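Long-range contacts in conserved lipoprotein, putative (Clostridium novyi, PDB 4L1N), which is of unknown function but, as a putative lipoprotein of the DUF4652 family in the beta-propeller clan, is probably held at the cell membrane: residues 53-58 against 106-111; 75-80 against 123-128; 117-122 against 134-139; 167-172 against 183-188. All coordinates share one frame; numbering follows the deposited sequence.

Interaction 1: 53-58 against 106-111; sequences LKKELG and KWELDL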
loop_
_atom_site.group_PDB
_atom_site.type_symbol
_atom_site.label_atom_id
_atom_site.label_comp_id
_atom_site.label_asym_id
_atom_site.label_seq_id
_atom_site.Cartn_x
_atom_site.Cartn_y
_atom_site.Cartn_z
ATOM N N LEU A 53 2.382 -9.806 -7.842
ATOM C CA LEU A 53 2.075 -10.566 -9.042
ATOM C C LEU A 53 0.985 -9.835 -9.808
ATOM O O LEU A 53 -0.028 -9.458 -9.208
ATOM C CB LEU A 53 1.628 -11.991 -8.673
ATOM C CG LEU A 53 2.549 -12.836 -7.790
ATOM C CD1 LEU A 53 1.834 -14.091 -7.320
ATOM C CD2 LEU A 53 3.831 -13.208 -8.514
ATOM N N LYS A 54 1.203 -9.571 -11.108
ATOM C CA LYS A 54 0.186 -8.892 -11.902
ATOM C C LYS A 54 -0.797 -9.954 -12.420
ATOM O O LYS A 54 -0.380 -10.898 -13.100
ATOM C CB LYS A 54 0.825 -8.077 -13.044
ATOM C CG LYS A 54 -0.199 -7.282 -13.827
ATOM C CD LYS A 54 0.320 -6.712 -15.120
ATOM C CE LYS A 54 -0.823 -6.043 -15.852
ATOM N NZ LYS A 54 -0.513 -5.745 -17.281
ATOM N N LYS A 55 -2.087 -9.827 -12.071
ATOM C CA LYS A 55 -3.118 -10.759 -12.526
ATOM C C LYS A 55 -4.179 -9.983 -13.286
ATOM O O LYS A 55 -4.893 -9.183 -12.692
ATOM C CB LYS A 55 -3.730 -11.541 -11.353
ATOM C CG LYS A 55 -2.754 -12.452 -10.631
ATOM C CD LYS A 55 -3.365 -13.026 -9.369
ATOM C CE LYS A 55 -2.414 -13.915 -8.606
ATOM N NZ LYS A 55 -2.129 -15.175 -9.330
ATOM N N GLU A 56 -4.265 -10.191 -14.610
ATOM C CA GLU A 56 -5.232 -9.491 -15.456
ATOM C C GLU A 56 -6.655 -9.865 -15.057
ATOM O O GLU A 56 -6.881 -10.967 -14.552
ATOM C CB GLU A 56 -4.971 -9.778 -16.928
ATOM C CG GLU A 56 -3.822 -8.963 -17.479
ATOM C CD GLU A 56 -3.276 -9.379 -18.828
ATOM O OE1 GLU A 56 -3.912 -10.217 -19.510
ATOM O OE2 GLU A 56 -2.197 -8.866 -19.203
ATOM N N LEU A 57 -7.595 -8.931 -15.212
ATOM C CA LEU A 57 -8.981 -9.163 -14.825
ATOM C C LEU A 57 -9.925 -8.942 -15.981
ATOM O O LEU A 57 -9.653 -8.107 -16.848
ATOM C CB LEU A 57 -9.376 -8.231 -13.668
ATOM C CG LEU A 57 -8.728 -8.470 -12.324
ATOM C CD1 LEU A 57 -8.820 -7.241 -11.487
ATOM C CD2 LEU A 57 -9.382 -9.605 -11.603
ATOM N N GLY A 58 -11.048 -9.660 -15.962
ATOM C CA GLY A 58 -12.085 -9.530 -16.976
ATOM C C GLY A 58 -12.693 -8.143 -16.973
ATOM O O GLY A 58 -12.682 -7.470 -15.938
ATOM N N LYS A 106 -8.179 -3.586 -16.783
ATOM C CA LYS A 106 -8.232 -3.846 -15.346
ATOM C C LYS A 106 -7.301 -4.987 -14.988
ATOM O O LYS A 106 -7.284 -6.006 -15.666
ATOM C CB LYS A 106 -9.669 -4.204 -14.892
ATOM C CG LYS A 106 -10.734 -3.141 -15.131
ATOM C CD LYS A 106 -12.131 -3.751 -15.206
ATOM C CE LYS A 106 -13.139 -2.757 -15.722
ATOM N NZ LYS A 106 -14.513 -3.078 -15.261
ATOM N N TRP A 107 -6.549 -4.836 -13.912
ATOM C CA TRP A 107 -5.680 -5.879 -13.378
ATOM C C TRP A 107 -5.550 -5.704 -11.856
ATOM O O TRP A 107 -6.085 -4.743 -11.304
ATOM C CB TRP A 107 -4.313 -5.924 -14.079
ATOM C CG TRP A 107 -3.389 -4.773 -13.800
ATOM C CD1 TRP A 107 -2.413 -4.723 -12.848
ATOM C CD2 TRP A 107 -3.221 -3.604 -14.610
ATOM N NE1 TRP A 107 -1.683 -3.565 -12.979
ATOM C CE2 TRP A 107 -2.162 -2.856 -14.052
ATOM C CE3 TRP A 107 -3.880 -3.103 -15.749
ATOM C CZ2 TRP A 107 -1.755 -1.628 -14.582
ATOM C CZ3 TRP A 107 -3.485 -1.880 -16.264
ATOM C CH2 TRP A 107 -2.454 -1.141 -15.663
ATOM N N GLU A 108 -4.922 -6.683 -11.187
ATOM C CA GLU A 108 -4.706 -6.673 -9.759
ATOM C C GLU A 108 -3.253 -7.024 -9.448
ATOM O O GLU A 108 -2.610 -7.771 -10.189
ATOM C CB GLU A 108 -5.703 -7.596 -9.006
ATOM C CG GLU A 108 -5.455 -9.092 -9.098
ATOM C CD GLU A 108 -6.453 -10.011 -8.413
ATOM O OE1 GLU A 108 -7.664 -9.952 -8.730
ATOM O OE2 GLU A 108 -5.995 -10.891 -7.654
ATOM N N LEU A 109 -2.731 -6.425 -8.370
ATOM C CA LEU A 109 -1.402 -6.692 -7.848
ATOM C C LEU A 109 -1.568 -7.474 -6.569
ATOM O O LEU A 109 -2.178 -6.988 -5.610
ATOM C CB LEU A 109 -0.605 -5.411 -7.600
ATOM C CG LEU A 109 -0.154 -4.570 -8.777
ATOM C CD1 LEU A 109 0.622 -3.357 -8.260
ATOM C CD2 LEU A 109 0.715 -5.355 -9.754
ATOM N N ASP A 110 -1.077 -8.705 -6.572
ATOM C CA ASP A 110 -1.204 -9.585 -5.425
ATOM C C ASP A 110 0.103 -9.839 -4.772
ATOM O O ASP A 110 1.087 -10.129 -5.438
ATOM C CB ASP A 110 -1.810 -10.925 -5.832
ATOM C CG ASP A 110 -3.303 -10.904 -6.014
ATOM O OD1 ASP A 110 -3.908 -9.811 -5.877
ATOM O OD2 ASP A 110 -3.876 -11.981 -6.279
ATOM N N LEU A 111 0.095 -9.823 -3.454
ATOM C CA LEU A 111 1.268 -10.105 -2.670
ATOM C C LEU A 111 1.658 -11.566 -2.820
ATOM O O LEU A 111 0.855 -12.453 -2.523
ATOM C CB LEU A 111 0.932 -9.766 -1.223
ATOM C CG LEU A 111 2.033 -9.238 -0.329
ATOM C CD1 LEU A 111 2.796 -8.095 -0.968
ATOM C CD2 LEU A 111 1.450 -8.824 0.975
#
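Lys54 lies over one face of the Trp107 indole. Its chain runs out extended with CG anti to the backbone N (chi1 -176°), and CE sits 3.5 Å from the centroid of the five-membered ring in a CH-pi contact. The ammonium continues over the same ring as a cation-pi partner, NZ 4.6 Å from that centroid, and also forms a salt bridge to Glu154; Trp107 NE1 donates to Ile153 O. Backbone bonding is antiparallel: Leu53 and Asp110 exchange two hydrogen bonds, as do Lys55 and Glu108, the latter pair with Lys55 N 2.8 Å from Glu108 O. Leu57 N, 3.0 Å from Lys106 O, adds a fifth bond. Carbon packing is modest: on the face that carries Lys55, Glu108 and Asp110, Lys55 CB packs on Glu108 CG. Leu57 CD2 lies beside the carboxylate oxygen Glu108 OE1. Lys55 CD passes 3.3 Å from Asp110 OD2, the two side chains crossing at about a right angle. Lys54 thus pairs its charge with an aromatic face, whereas Glu108 and Asp110 make the other face acidic; Lys55 NZ, 4.7 Å from Asp110 OD2 and not in contact, may ease that charge, as may Lys95, a long, weak partner of Glu108.

Interaction 2: 75-80 against 123-128; sequences NKFSAC and IDWFDD
Trp125 overlaps Phe77 and Ala79 with the six-membered part of its indole: CH2 lies 3.6 Å from Phe77 CB and CZ2 lies 3.9 Å from Ala79 CB. The ring thus spans two residues whose side chains both point across the gap, and its rim comes close to the Ser78 carbonyl carbon between them. From the five-membered ring, NE1 donates a hydrogen bond to Lys70 O, which helps to fix the rotation of the indole. Beside it, Ile123 reaches over with CD1, 3.7 Å from Ala79 CB and equally near Cys80 N, so the alanine methyl meets both the isoleucine and the tryptophan. Phe77 contributes in a second way: CD2 of its ring is 3.5 Å from Asp128 O, in the turn that follows the strand 123-125. No hydrogen bond links the two segments. Their strand axes approach to 7.7 Å and run nearly antiparallel, at 163°, too far apart for backbone pairing; side chains alone bridge the gap. Ile153 touches both aromatic residues, and Ile96 touches Ile123. These largely buried apolar side chains join strands 77-82 and 118-125 of one antiparallel sheet that are not adjacent in the sheet, an interior packing consistent with the beta-propeller clan of this family.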
loop_
_atom_site.group_PDB
_atom_site.type_symbol
_atom_site.label_atom_id
_atom_site.label_comp_id
_atom_site.label_asym_id
_atom_site.label_seq_id
_atom_site.Cartn_x
_atom_site.Cartn_y
_atom_site.Cartn_z
ATOM N N ASN A 75 -4.457 11.328 -14.478
ATOM C CA ASN A 75 -5.800 10.745 -14.612
ATOM C C ASN A 75 -5.847 9.604 -15.653
ATOM O O ASN A 75 -6.923 9.292 -16.164
ATOM C CB ASN A 75 -6.857 11.821 -14.916
ATOM C CG ASN A 75 -7.143 12.736 -13.749
ATOM O OD1 ASN A 75 -7.431 12.299 -12.625
ATOM N ND2 ASN A 75 -7.089 14.034 -13.991
ATOM N N LYS A 76 -4.691 8.959 -15.927
ATOM C CA LYS A 76 -4.576 7.829 -16.863
ATOM C C LYS A 76 -4.925 6.528 -16.144
ATOM O O LYS A 76 -5.495 5.619 -16.744
ATOM C CB LYS A 76 -3.152 7.753 -17.453
ATOM C CG LYS A 76 -2.963 6.762 -18.603
ATOM C CD LYS A 76 -1.477 6.548 -18.918
ATOM C CE LYS A 76 -1.238 5.770 -20.194
ATOM N NZ LYS A 76 -0.710 6.634 -21.291
ATOM N N PHE A 77 -4.591 6.451 -14.857
ATOM C CA PHE A 77 -4.815 5.280 -14.030
ATOM C C PHE A 77 -5.618 5.594 -12.773
ATOM O O PHE A 77 -5.785 6.757 -12.400
ATOM C CB PHE A 77 -3.465 4.661 -13.620
ATOM C CG PHE A 77 -2.618 4.143 -14.754
ATOM C CD1 PHE A 77 -3.000 3.012 -15.470
ATOM C CD2 PHE A 77 -1.418 4.758 -15.083
ATOM C CE1 PHE A 77 -2.216 2.532 -16.523
ATOM C CE2 PHE A 77 -0.635 4.281 -16.139
ATOM C CZ PHE A 77 -1.040 3.169 -16.850
ATOM N N SER A 78 -6.097 4.531 -12.117
ATOM C CA SER A 78 -6.822 4.558 -10.859
ATOM C C SER A 78 -6.524 3.275 -10.093
ATOM O O SER A 78 -6.320 2.225 -10.707
ATOM C CB SER A 78 -8.315 4.735 -11.086
ATOM O OG SER A 78 -8.903 5.243 -9.902
ATOM N N ALA A 79 -6.450 3.370 -8.760
ATOM C CA ALA A 79 -6.139 2.247 -7.884
ATOM C C ALA A 79 -6.972 2.282 -6.596
ATOM O O ALA A 79 -7.467 3.343 -6.216
ATOM C CB ALA A 79 -4.659 2.252 -7.544
ATOM N N CYS A 80 -7.119 1.106 -5.931
ATOM C CA CYS A 80 -7.818 0.886 -4.658
ATOM C C CYS A 80 -7.370 -0.453 -4.052
ATOM O O CYS A 80 -6.667 -1.215 -4.725
ATOM C CB CYS A 80 -9.336 0.937 -4.842
ATOM S SG CYS A 80 -10.045 -0.514 -5.678
ATOM N N ILE A 123 -2.470 2.797 0.295
ATOM C CA ILE A 123 -1.879 3.070 -1.000
ATOM C C ILE A 123 -2.188 4.509 -1.414
ATOM O O ILE A 123 -3.261 5.041 -1.115
ATOM C CB ILE A 123 -2.290 2.048 -2.122
ATOM C CG1 ILE A 123 -3.762 2.201 -2.584
ATOM C CG2 ILE A 123 -1.928 0.588 -1.773
ATOM C CD1 ILE A 123 -4.024 1.796 -3.940
ATOM N N ASP A 124 -1.224 5.130 -2.097
ATOM C CA ASP A 124 -1.320 6.447 -2.719
ATOM C C ASP A 124 -0.293 6.530 -3.825
ATOM O O ASP A 124 0.596 5.681 -3.890
ATOM C CB ASP A 124 -1.180 7.595 -1.733
ATOM C CG ASP A 124 -2.033 8.799 -2.088
ATOM O OD1 ASP A 124 -2.425 8.928 -3.286
ATOM O OD2 ASP A 124 -2.306 9.624 -1.169
ATOM N N TRP A 125 -0.430 7.506 -4.724
ATOM C CA TRP A 125 0.449 7.585 -5.883
ATOM C C TRP A 125 1.789 8.241 -5.575
ATOM O O TRP A 125 1.843 9.224 -4.840
ATOM C CB TRP A 125 -0.263 8.297 -7.032
ATOM C CG TRP A 125 -1.401 7.487 -7.576
ATOM C CD1 TRP A 125 -2.715 7.567 -7.216
ATOM C CD2 TRP A 125 -1.320 6.455 -8.576
ATOM N NE1 TRP A 125 -3.468 6.689 -7.969
ATOM C CE2 TRP A 125 -2.634 5.988 -8.805
ATOM C CE3 TRP A 125 -0.264 5.898 -9.324
ATOM C CZ2 TRP A 125 -2.916 4.965 -9.723
ATOM C CZ3 TRP A 125 -0.550 4.897 -10.247
ATOM C CH2 TRP A 125 -1.855 4.422 -10.418
ATOM N N PHE A 126 2.874 7.671 -6.134
ATOM C CA PHE A 126 4.248 8.168 -6.009
ATOM C C PHE A 126 4.567 9.029 -7.231
ATOM O O PHE A 126 5.157 10.102 -7.101
ATOM C CB PHE A 126 5.250 7.007 -5.857
ATOM C CG PHE A 126 6.691 7.434 -5.739
ATOM C CD1 PHE A 126 7.484 7.580 -6.869
ATOM C CD2 PHE A 126 7.253 7.700 -4.498
ATOM C CE1 PHE A 126 8.806 8.007 -6.763
ATOM C CE2 PHE A 126 8.579 8.126 -4.389
ATOM C CZ PHE A 126 9.348 8.269 -5.523
ATOM N N ASP A 127 4.210 8.529 -8.415
ATOM C CA ASP A 127 4.337 9.184 -9.710
ATOM C C ASP A 127 3.268 8.551 -10.648
ATOM O O ASP A 127 2.327 7.937 -10.151
ATOM C CB ASP A 127 5.789 9.151 -10.265
ATOM C CG ASP A 127 6.458 7.805 -10.509
ATOM O OD1 ASP A 127 5.736 6.814 -10.781
ATOM O OD2 ASP A 127 7.715 7.760 -10.519
ATOM N N ASP A 128 3.375 8.715 -11.967
ATOM C CA ASP A 128 2.337 8.204 -12.872
ATOM C C ASP A 128 2.459 6.705 -13.158
ATOM O O ASP A 128 1.572 6.150 -13.816
ATOM C CB ASP A 128 2.315 8.999 -14.193
ATOM C CG ASP A 128 2.063 10.486 -13.996
ATOM O OD1 ASP A 128 1.003 10.843 -13.424
ATOM O OD2 ASP A 128 2.928 11.292 -14.405
#

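Interaction 3: 117-122 against 134-139; sequences KNTPKY and VISRAH
The strands 118-122 and 134-137 pair antiparallel, their axes 4.5 Å apart at closest and inclined at 129°, a marked twist. Thr119 and Ser136 exchange two backbone hydrogen bonds, Lys121 N donates to Val134 O at 2.7 Å, and Ala138 N extends the ladder to Lys117 O. Side chains add further contacts. Ser136 OG packs against the Lys121 chain, nearest to CB, and Tyr122 CB meets Val134 CG2 at 4.1 Å. Lys121 NZ, brought round by bends along its chain, donates to a water (NZ to O 2.8 Å) that in turn donates to Arg137 O. Thr119 OG1 bonds Pro120 O and, beyond the pair, Gly94 N. At the exposed end, Lys117 and Arg137 run side by side in the same direction, Lys117 NZ standing over one guanidinium face. Asn118 OD1 meets the guanidinium edge in a weak hydrogen bond from NH1. The ladder of backbone hydrogen bonds supplies the directional bonding across the hairpin, while the like-charged ends of Lys117 and Arg137 probably add no attraction.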
loop_
_atom_site.group_PDB
_atom_site.type_symbol
_atom_site.label_atom_id
_atom_site.label_comp_id
_atom_site.label_asym_id
_atom_site.label_seq_id
_atom_site.Cartn_x
_atom_site.Cartn_y
_atom_site.Cartn_z
ATOM N N LYS A 117 -0.307 -14.000 5.509
ATOM C CA LYS A 117 0.011 -13.232 6.710
ATOM C C LYS A 117 0.076 -11.705 6.514
ATOM O O LYS A 117 -0.233 -10.990 7.467
ATOM C CB LYS A 117 1.298 -13.738 7.396
ATOM C CG LYS A 117 2.630 -13.479 6.685
ATOM C CD LYS A 117 3.764 -13.181 7.688
ATOM C CE LYS A 117 4.463 -14.417 8.222
ATOM N NZ LYS A 117 5.310 -14.105 9.405
ATOM N N ASN A 118 0.501 -11.208 5.331
ATOM C CA ASN A 118 0.646 -9.765 5.080
ATOM C C ASN A 118 -0.311 -9.251 4.034
ATOM O O ASN A 118 -0.835 -10.026 3.228
ATOM C CB ASN A 118 2.067 -9.414 4.696
ATOM C CG ASN A 118 2.974 -9.411 5.887
ATOM O OD1 ASN A 118 2.677 -8.809 6.918
ATOM N ND2 ASN A 118 4.073 -10.121 5.797
ATOM N N THR A 119 -0.529 -7.925 4.038
ATOM C CA THR A 119 -1.491 -7.288 3.146
ATOM C C THR A 119 -1.152 -5.840 2.759
ATOM O O THR A 119 -0.613 -5.117 3.599
ATOM C CB THR A 119 -2.852 -7.267 3.889
ATOM O OG1 THR A 119 -3.854 -6.768 3.027
ATOM C CG2 THR A 119 -2.835 -6.412 5.171
ATOM N N PRO A 120 -1.546 -5.333 1.555
ATOM C CA PRO A 120 -1.458 -3.881 1.343
ATOM C C PRO A 120 -2.452 -3.242 2.324
ATOM O O PRO A 120 -3.581 -3.732 2.426
ATOM C CB PRO A 120 -1.881 -3.696 -0.121
ATOM C CG PRO A 120 -2.596 -4.884 -0.483
ATOM C CD PRO A 120 -2.208 -6.003 0.418
ATOM N N LYS A 121 -2.038 -2.226 3.094
ATOM C CA LYS A 121 -2.914 -1.588 4.085
ATOM C C LYS A 121 -3.295 -0.154 3.673
ATOM O O LYS A 121 -4.420 0.270 3.956
ATOM C CB LYS A 121 -2.244 -1.597 5.473
ATOM C CG LYS A 121 -3.064 -1.025 6.619
ATOM C CD LYS A 121 -4.375 -1.753 6.892
ATOM C CE LYS A 121 -4.555 -2.050 8.348
ATOM N NZ LYS A 121 -5.302 -3.316 8.531
ATOM N N TYR A 122 -2.356 0.598 3.057
ATOM C CA TYR A 122 -2.550 1.978 2.582
ATOM C C TYR A 122 -1.806 2.159 1.274
ATOM O O TYR A 122 -0.663 1.712 1.148
ATOM C CB TYR A 122 -2.104 3.046 3.615
ATOM C CG TYR A 122 -2.280 4.480 3.137
ATOM C CD1 TYR A 122 -1.268 5.134 2.436
ATOM C CD2 TYR A 122 -3.458 5.178 3.379
ATOM C CE1 TYR A 122 -1.443 6.430 1.953
ATOM C CE2 TYR A 122 -3.648 6.471 2.889
ATOM C CZ TYR A 122 -2.638 7.096 2.180
ATOM O OH TYR A 122 -2.816 8.376 1.691
ATOM N N VAL A 134 1.787 0.636 1.837
ATOM C CA VAL A 134 2.082 0.227 3.203
ATOM C C VAL A 134 1.696 -1.250 3.309
ATOM O O VAL A 134 0.565 -1.611 2.981
ATOM C CB VAL A 134 1.403 1.091 4.294
ATOM C CG1 VAL A 134 1.647 0.502 5.681
ATOM C CG2 VAL A 134 1.880 2.536 4.231
ATOM N N ILE A 135 2.649 -2.097 3.718
ATOM C CA ILE A 135 2.414 -3.515 3.899
ATOM C C ILE A 135 2.469 -3.805 5.383
ATOM O O ILE A 135 3.509 -3.613 6.025
ATOM C CB ILE A 135 3.357 -4.399 3.039
ATOM C CG1 ILE A 135 2.875 -4.354 1.569
ATOM C CG2 ILE A 135 3.374 -5.858 3.539
ATOM C CD1 ILE A 135 3.888 -4.516 0.572
ATOM N N SER A 136 1.301 -4.228 5.920
ATOM C CA SER A 136 1.027 -4.605 7.306
ATOM C C SER A 136 0.586 -6.069 7.408
ATOM O O SER A 136 0.289 -6.666 6.390
ATOM C CB SER A 136 -0.072 -3.709 7.876
ATOM O OG SER A 136 -1.339 -3.957 7.287
ATOM N N ARG A 137 0.497 -6.629 8.633
ATOM C CA ARG A 137 -0.001 -7.973 8.898
ATOM C C ARG A 137 -1.481 -7.986 8.555
ATOM O O ARG A 137 -2.149 -6.963 8.740
ATOM C CB ARG A 137 0.262 -8.412 10.350
ATOM C CG ARG A 137 1.723 -8.801 10.659
ATOM C CD ARG A 137 2.082 -10.202 10.184
ATOM N NE ARG A 137 3.275 -10.754 10.833
ATOM C CZ ARG A 137 4.530 -10.541 10.438
ATOM N NH1 ARG A 137 4.784 -9.738 9.410
ATOM N NH2 ARG A 137 5.540 -11.110 11.082
ATOM N N ALA A 138 -1.961 -9.090 7.945
ATOM C CA ALA A 138 -3.328 -9.228 7.453
ATOM C C ALA A 138 -4.335 -9.387 8.576
ATOM O O ALA A 138 -5.490 -8.980 8.426
ATOM C CB ALA A 138 -3.419 -10.411 6.510
ATOM N N HIS A 139 -3.910 -9.995 9.691
ATOM C CA HIS A 139 -4.793 -10.250 10.822
ATOM C C HIS A 139 -4.258 -9.602 12.117
ATOM O O HIS A 139 -3.049 -9.392 12.256
ATOM C CB HIS A 139 -4.987 -11.764 10.973
ATOM C CG HIS A 139 -5.464 -12.412 9.706
ATOM N ND1 HIS A 139 -4.579 -13.024 8.832
ATOM C CD2 HIS A 139 -6.707 -12.456 9.169
ATOM C CE1 HIS A 139 -5.313 -13.453 7.814
ATOM N NE2 HIS A 139 -6.598 -13.126 7.967
HETATM O O HOH W 1 -5.088 -6.060 8.718
#

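Interaction 4: 167-172 against 183-188; sequences NKKQVV and VQILVY
Val171 and Val183 meet through their methyl groups, CG1 to CG1 at 3.6 Å, while Val172 sets CG2 against Gln184 CB at 3.7 Å and CG1 against Leu186 CB at 3.8 Å. With CG1 of Val172 anti to the carbonyl carbon (chi1 -70°), CG2 falls between the backbone N and the carbonyl carbon, close to Gln184 O as well. Toward the other end, Lys169 lies alongside Val187, pointing the same way, with CG 3.6 Å from Val187 CG1. Gln170 NE2 approaches the edge of the Tyr188 ring, its amide plane turned 70° from the ring. Four backbone hydrogen bonds hold these side chains in register: Gln170 and Leu186 exchange two, Tyr188 N donates to Lys168 O, and Val172 N donates to Gln184 O at 2.8 Å. Further out, polar ends are held by the surrounding chain. Gln170 OE1 accepts from Gly145 N and its NE2 donates to Val142 O, Lys168 NZ forms a salt bridge with Asp191, and Gln184 OE1 bonds Thr200 OG1. The hairpin of strands 169-177 and 180-188 belongs to a three-stranded antiparallel sheet with 180-188 central, flanked by 196-204; Val171 and Val183 both touch Leu148 on strand 147-152 of the other, larger sheet.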
loop_
_atom_site.group_PDB
_atom_site.type_symbol
_atom_site.label_atom_id
_atom_site.label_comp_id
_atom_site.label_asym_id
_atom_site.label_seq_id
_atom_site.Cartn_x
_atom_site.Cartn_y
_atom_site.Cartn_z
ATOM N N ASN A 167 9.265 -3.163 14.935
ATOM C CA ASN A 167 7.879 -3.595 14.795
ATOM C C ASN A 167 6.938 -2.843 15.733
ATOM O O ASN A 167 5.725 -2.981 15.586
ATOM C CB ASN A 167 7.748 -5.127 14.949
ATOM C CG ASN A 167 8.289 -5.715 16.237
ATOM O OD1 ASN A 167 8.806 -5.021 17.142
ATOM N ND2 ASN A 167 8.170 -7.036 16.343
ATOM N N LYS A 168 7.493 -2.021 16.640
ATOM C CA LYS A 168 6.768 -1.137 17.549
ATOM C C LYS A 168 6.562 0.244 16.902
ATOM O O LYS A 168 5.833 1.071 17.436
ATOM C CB LYS A 168 7.522 -0.983 18.880
ATOM C CG LYS A 168 7.157 -2.021 19.937
ATOM C CD LYS A 168 7.809 -1.694 21.303
ATOM C CE LYS A 168 9.303 -1.931 21.387
ATOM N NZ LYS A 168 9.642 -3.387 21.340
ATOM N N LYS A 169 7.233 0.491 15.777
ATOM C CA LYS A 169 7.212 1.706 14.966
ATOM C C LYS A 169 6.665 1.334 13.579
ATOM O O LYS A 169 7.400 0.802 12.747
ATOM C CB LYS A 169 8.637 2.297 14.865
ATOM C CG LYS A 169 9.054 3.181 16.026
ATOM C CD LYS A 169 10.476 2.876 16.483
ATOM C CE LYS A 169 11.074 3.927 17.404
ATOM N NZ LYS A 169 11.460 5.157 16.645
ATOM N N GLN A 170 5.371 1.593 13.340
ATOM C CA GLN A 170 4.714 1.229 12.086
ATOM C C GLN A 170 4.363 2.424 11.224
ATOM O O GLN A 170 3.634 3.276 11.695
ATOM C CB GLN A 170 3.397 0.498 12.399
ATOM C CG GLN A 170 3.530 -0.763 13.220
ATOM C CD GLN A 170 2.207 -1.392 13.580
ATOM O OE1 GLN A 170 1.127 -0.976 13.146
ATOM N NE2 GLN A 170 2.266 -2.442 14.376
ATOM N N VAL A 171 4.747 2.428 9.927
ATOM C CA VAL A 171 4.310 3.452 8.968
ATOM C C VAL A 171 2.815 3.198 8.721
ATOM O O VAL A 171 2.457 2.070 8.398
ATOM C CB VAL A 171 5.142 3.429 7.669
ATOM C CG1 VAL A 171 4.597 4.416 6.643
ATOM C CG2 VAL A 171 6.626 3.694 7.948
ATOM N N VAL A 172 1.944 4.186 8.996
ATOM C CA VAL A 172 0.491 4.007 8.860
ATOM C C VAL A 172 0.005 4.566 7.520
ATOM O O VAL A 172 -0.924 3.993 6.943
ATOM C CB VAL A 172 -0.378 4.535 10.052
ATOM C CG1 VAL A 172 -0.194 3.684 11.296
ATOM C CG2 VAL A 172 -0.120 5.997 10.370
ATOM N N VAL A 183 5.833 10.996 6.125
ATOM C CA VAL A 183 5.559 9.616 6.535
ATOM C C VAL A 183 4.996 9.597 7.967
ATOM O O VAL A 183 5.677 10.090 8.883
ATOM C CB VAL A 183 6.862 8.773 6.403
ATOM C CG1 VAL A 183 6.672 7.345 6.869
ATOM C CG2 VAL A 183 7.411 8.794 4.980
ATOM N N GLN A 184 3.755 9.034 8.170
ATOM C CA GLN A 184 3.238 8.928 9.529
ATOM C C GLN A 184 3.614 7.624 10.108
ATOM O O GLN A 184 3.346 6.570 9.521
ATOM C CB GLN A 184 1.734 9.122 9.663
ATOM C CG GLN A 184 1.334 10.556 9.569
ATOM C CD GLN A 184 1.451 11.298 10.845
ATOM O OE1 GLN A 184 2.054 12.345 10.882
ATOM N NE2 GLN A 184 0.833 10.815 11.889
ATOM N N ILE A 185 4.213 7.686 11.292
ATOM C CA ILE A 185 4.636 6.494 12.005
ATOM C C ILE A 185 3.845 6.423 13.302
ATOM O O ILE A 185 3.682 7.436 13.954
ATOM C CB ILE A 185 6.185 6.543 12.231
ATOM C CG1 ILE A 185 6.904 6.737 10.907
ATOM C CG2 ILE A 185 6.716 5.304 12.966
ATOM C CD1 ILE A 185 8.018 7.553 10.969
ATOM N N LEU A 186 3.332 5.251 13.650
ATOM C CA LEU A 186 2.679 4.993 14.929
ATOM C C LEU A 186 3.702 4.252 15.831
ATOM O O LEU A 186 4.126 3.119 15.522
ATOM C CB LEU A 186 1.382 4.191 14.740
ATOM C CG LEU A 186 0.694 3.640 16.013
ATOM C CD1 LEU A 186 -0.124 4.704 16.706
ATOM C CD2 LEU A 186 -0.168 2.403 15.690
ATOM N N VAL A 187 4.164 4.939 16.888
ATOM C CA VAL A 187 5.137 4.375 17.819
ATOM C C VAL A 187 4.460 3.862 19.092
ATOM O O VAL A 187 3.777 4.616 19.754
ATOM C CB VAL A 187 6.236 5.368 18.183
ATOM C CG1 VAL A 187 7.379 4.654 18.885
ATOM C CG2 VAL A 187 6.731 6.119 16.953
ATOM N N TYR A 188 4.649 2.570 19.415
ATOM C CA TYR A 188 4.201 1.947 20.648
ATOM C C TYR A 188 5.358 2.070 21.640
ATOM O O TYR A 188 6.514 1.940 21.243
ATOM C CB TYR A 188 3.796 0.503 20.401
ATOM C CG TYR A 188 2.465 0.328 19.692
ATOM C CD1 TYR A 188 1.255 0.490 20.376
ATOM C CD2 TYR A 188 2.410 -0.118 18.374
ATOM C CE1 TYR A 188 0.030 0.250 19.752
ATOM C CE2 TYR A 188 1.191 -0.340 17.733
ATOM C CZ TYR A 188 0.002 -0.149 18.422
ATOM O OH TYR A 188 -1.193 -0.393 17.772
#

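Interactions 1, 2 and 3 belong to one long antiparallel sheet, while interaction 4 lies in the separate three-stranded sheet. Interactions 1 and 2 touch where Trp107 CH2 comes within 3.8 Å of Phe77 CE1, and interaction 1 reaches interaction 3 through Leu111 CD2, 3.4 Å from Asn118 O. Interactions 2 and 3 share the strand 118-125, yet their centres stand about 19 Å apart on opposite sides of the chain's centre. Interactions 3 and 4, centres about 13 Å apart, touch across the two sheets, Val134 packing on the backbone of Val171 and Tyr122 CB lying 3.7 Å from Val172 O. Interactions 1 and 4 do not touch, with centres about 29 Å apart.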